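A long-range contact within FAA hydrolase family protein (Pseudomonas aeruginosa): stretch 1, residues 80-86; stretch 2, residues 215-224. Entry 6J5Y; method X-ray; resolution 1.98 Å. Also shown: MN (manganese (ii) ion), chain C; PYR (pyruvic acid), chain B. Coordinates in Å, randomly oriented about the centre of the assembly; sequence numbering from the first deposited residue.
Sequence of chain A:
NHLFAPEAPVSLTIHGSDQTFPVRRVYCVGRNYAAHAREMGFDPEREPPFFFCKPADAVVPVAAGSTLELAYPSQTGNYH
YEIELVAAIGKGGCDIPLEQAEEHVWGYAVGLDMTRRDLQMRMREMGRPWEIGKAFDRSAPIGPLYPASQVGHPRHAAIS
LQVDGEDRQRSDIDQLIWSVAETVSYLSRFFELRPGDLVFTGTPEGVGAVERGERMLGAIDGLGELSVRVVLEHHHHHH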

# COMPACT_ATOMS: atom_id res chain seq x y z
N HIS A 80 1.71 -13.39 -1.92
CA HIS A 80 2.38 -12.71 -0.79
C HIS A 80 1.55 -11.56 -0.22
O HIS A 80 0.98 -10.74 -0.98
N TYR A 81 1.51 -11.50 1.11
CA TYR A 81 1.09 -10.32 1.89
C TYR A 81 2.29 -9.36 1.94
O TYR A 81 3.44 -9.84 1.83
N GLU A 82 2.00 -8.06 2.04
CA GLU A 82 2.98 -6.99 2.34
C GLU A 82 2.27 -5.86 3.09
O GLU A 82 1.48 -5.15 2.41
N ILE A 83 2.51 -5.67 4.41
CA ILE A 83 1.85 -4.56 5.17
C ILE A 83 2.54 -3.24 4.81
O ILE A 83 3.78 -3.26 4.63
N GLU A 84 1.79 -2.15 4.67
CA GLU A 84 2.37 -0.85 4.22
C GLU A 84 1.57 0.31 4.83
O GLU A 84 0.32 0.20 4.91
N LEU A 85 2.28 1.36 5.24
CA LEU A 85 1.69 2.70 5.47
C LEU A 85 1.26 3.30 4.13
O LEU A 85 2.09 3.37 3.20
N VAL A 86 -0.00 3.72 4.07
CA VAL A 86 -0.59 4.41 2.91
C VAL A 86 -0.78 5.86 3.32
O VAL A 86 -1.40 6.12 4.38
N ARG A 215 -5.73 -16.23 7.93
CA ARG A 215 -6.21 -14.89 8.34
C ARG A 215 -4.98 -14.01 8.56
O ARG A 215 -4.03 -14.49 9.19
N MET A 216 -5.03 -12.76 8.10
CA MET A 216 -3.96 -11.75 8.28
C MET A 216 -4.53 -10.63 9.15
O MET A 216 -5.72 -10.32 8.98
N LEU A 217 -3.70 -10.04 10.03
CA LEU A 217 -4.06 -8.78 10.74
C LEU A 217 -2.86 -7.84 10.69
O LEU A 217 -1.82 -8.14 11.27
N GLY A 218 -3.01 -6.73 9.99
CA GLY A 218 -2.02 -5.65 9.97
C GLY A 218 -2.43 -4.56 10.92
O GLY A 218 -3.62 -4.43 11.20
N ALA A 219 -1.47 -3.81 11.42
CA ALA A 219 -1.75 -2.64 12.26
C ALA A 219 -0.62 -1.63 12.09
O ALA A 219 0.53 -2.02 11.85
N ILE A 220 -0.98 -0.36 12.19
CA ILE A 220 0.01 0.73 12.41
C ILE A 220 -0.47 1.58 13.57
O ILE A 220 -1.67 1.93 13.57
N ASP A 221 0.45 1.93 14.48
CA ASP A 221 0.17 2.81 15.64
C ASP A 221 -0.65 4.03 15.21
O ASP A 221 -0.23 4.76 14.27
N GLY A 222 -1.75 4.29 15.91
CA GLY A 222 -2.64 5.44 15.63
C GLY A 222 -3.57 5.17 14.47
O GLY A 222 -4.51 5.92 14.34
N LEU A 223 -3.37 4.10 13.67
CA LEU A 223 -4.09 3.88 12.39
C LEU A 223 -4.95 2.61 12.44
O LEU A 223 -5.46 2.19 11.40
N GLY A 224 -5.14 2.04 13.63
CA GLY A 224 -5.94 0.83 13.81
C GLY A 224 -5.39 -0.34 13.00
O GLY A 224 -4.18 -0.40 12.77

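What holds the two stretches together where stretch 1 begins? H80 points away and takes no part, so the contact starts at Y81, whose CA-to-CB bond points toward stretch 2. Its chi1 is p, and the end of the side chain leads away, leaving the CB to pack at 3.5 Å from the SD of M216. M216 (m, t, m) points back toward stretch 1, and its SD lies 5.5 Å from the centroid of the Y81 ring, approached obliquely.

How does I83 come so close to the opposing backbone? E82 before it points away (chi1 m, chi2 t), but I83 points toward stretch 2 with rotamer t, p, bringing CD1 to 3.6 Å from the CA of G218. A CB on G218 would fall 2.2 Å from I83 CD1, a clash, so the bare glycine makes room for the isoleucine.

Why does E84 stay out of the apolar layer? Like E82 it points away from stretch 2 with chi1 m and chi2 t, and both bind manganese: E82 OE1 lies 2.2 Å and E84 OE2 2.0 Å from MN. E82 OE1 and E84 OE2 are 3.0 Å apart because they share the metal. Pyruvate binds MN through PYR O at 2.1 Å and PYR O3 at 2.2 Å, and the O of water 1 binds MN at 2.2 Å; water 1 donates a hydrogen bond from its O to E84 OE1, 2.8 Å away.

What does L85 add? Its CB points sideways, but rotamer t, p brings the end nearer. L85 CB lies 3.9 Å from I220 CD1, and L85 CD1 meets L223 CD1 at 3.5 Å. I220 and L223, both m, t, point toward stretch 1 from the two ends of a type II turn. No hydrogen bond crosses between the stretches; side-chain packing joins them.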

# COMPACT_ATOMS: atom_id res chain seq x y z
CB HIS A 80 3.77 -12.21 -1.16
CG HIS A 80 4.79 -13.29 -1.14
ND1 HIS A 80 6.09 -13.07 -0.70
CD2 HIS A 80 4.72 -14.60 -1.46
CE1 HIS A 80 6.78 -14.20 -0.79
NE2 HIS A 80 5.96 -15.15 -1.23
CB TYR A 81 0.67 -10.69 3.31
CG TYR A 81 1.76 -11.39 4.09
CD1 TYR A 81 2.78 -10.67 4.70
CD2 TYR A 81 1.81 -12.77 4.15
CE1 TYR A 81 3.81 -11.31 5.37
CE2 TYR A 81 2.81 -13.42 4.86
CZ TYR A 81 3.81 -12.69 5.47
OH TYR A 81 4.82 -13.33 6.14
CB GLU A 82 3.54 -6.38 1.05
CG GLU A 82 4.31 -7.32 0.14
CD GLU A 82 5.04 -6.61 -1.00
OE1 GLU A 82 4.87 -5.40 -1.14
OE2 GLU A 82 5.72 -7.28 -1.78
CB ILE A 83 1.83 -4.84 6.69
CG1 ILE A 83 0.79 -3.99 7.41
CG2 ILE A 83 3.20 -4.68 7.31
CD1 ILE A 83 -0.63 -4.25 6.95
CB GLU A 84 2.37 -0.75 2.69
CG GLU A 84 2.93 -1.97 1.98
CD GLU A 84 3.57 -1.73 0.61
OE1 GLU A 84 3.58 -0.56 0.12
OE2 GLU A 84 4.07 -2.73 0.04
CB LEU A 85 2.68 3.62 6.19
CG LEU A 85 2.24 5.07 6.37
CD1 LEU A 85 1.14 5.20 7.40
CD2 LEU A 85 3.43 5.94 6.75
CB VAL A 86 -1.90 3.79 2.39
CG1 VAL A 86 -2.37 4.49 1.13
CG2 VAL A 86 -1.77 2.29 2.14
CB ARG A 215 -7.03 -15.02 9.62
CG ARG A 215 -8.37 -14.29 9.62
CD ARG A 215 -9.29 -14.88 10.68
NE ARG A 215 -9.21 -14.22 11.98
CZ ARG A 215 -9.40 -14.82 13.15
NH1 ARG A 215 -9.33 -14.11 14.27
NH2 ARG A 215 -9.64 -16.12 13.22
CB MET A 216 -3.55 -11.14 6.94
CG MET A 216 -2.72 -12.06 6.06
SD MET A 216 -2.61 -11.43 4.35
CE MET A 216 -4.23 -11.86 3.71
CB LEU A 217 -4.50 -9.11 12.16
CG LEU A 217 -5.16 -7.97 12.94
CD1 LEU A 217 -6.52 -7.63 12.36
CD2 LEU A 217 -5.27 -8.33 14.41
CB ALA A 219 -1.96 -3.09 13.67
CB ILE A 220 0.22 1.53 11.11
CG1 ILE A 220 0.63 0.60 9.97
CG2 ILE A 220 1.21 2.66 11.37
CD1 ILE A 220 0.66 1.21 8.58
CB ASP A 221 1.44 3.31 16.33
CG ASP A 221 2.22 2.21 17.02
OD1 ASP A 221 1.64 1.17 17.32
OD2 ASP A 221 3.42 2.41 17.25
CB LEU A 223 -3.08 3.82 11.24
CG LEU A 223 -2.22 5.07 11.06
CD1 LEU A 223 -1.41 4.97 9.78
CD2 LEU A 223 -3.07 6.33 11.03
MN MN C . 4.90 -3.29 -1.64
C PYR B . 7.84 -3.50 -1.74
O PYR B . 6.93 -3.08 -1.01
OXT PYR B . 9.04 -3.50 -1.38
CA PYR B . 7.50 -3.89 -2.95
O3 PYR B . 6.31 -3.76 -3.27
CB PYR B . 8.43 -4.44 -3.98
O HOH W 1 4.81 -1.24 -2.30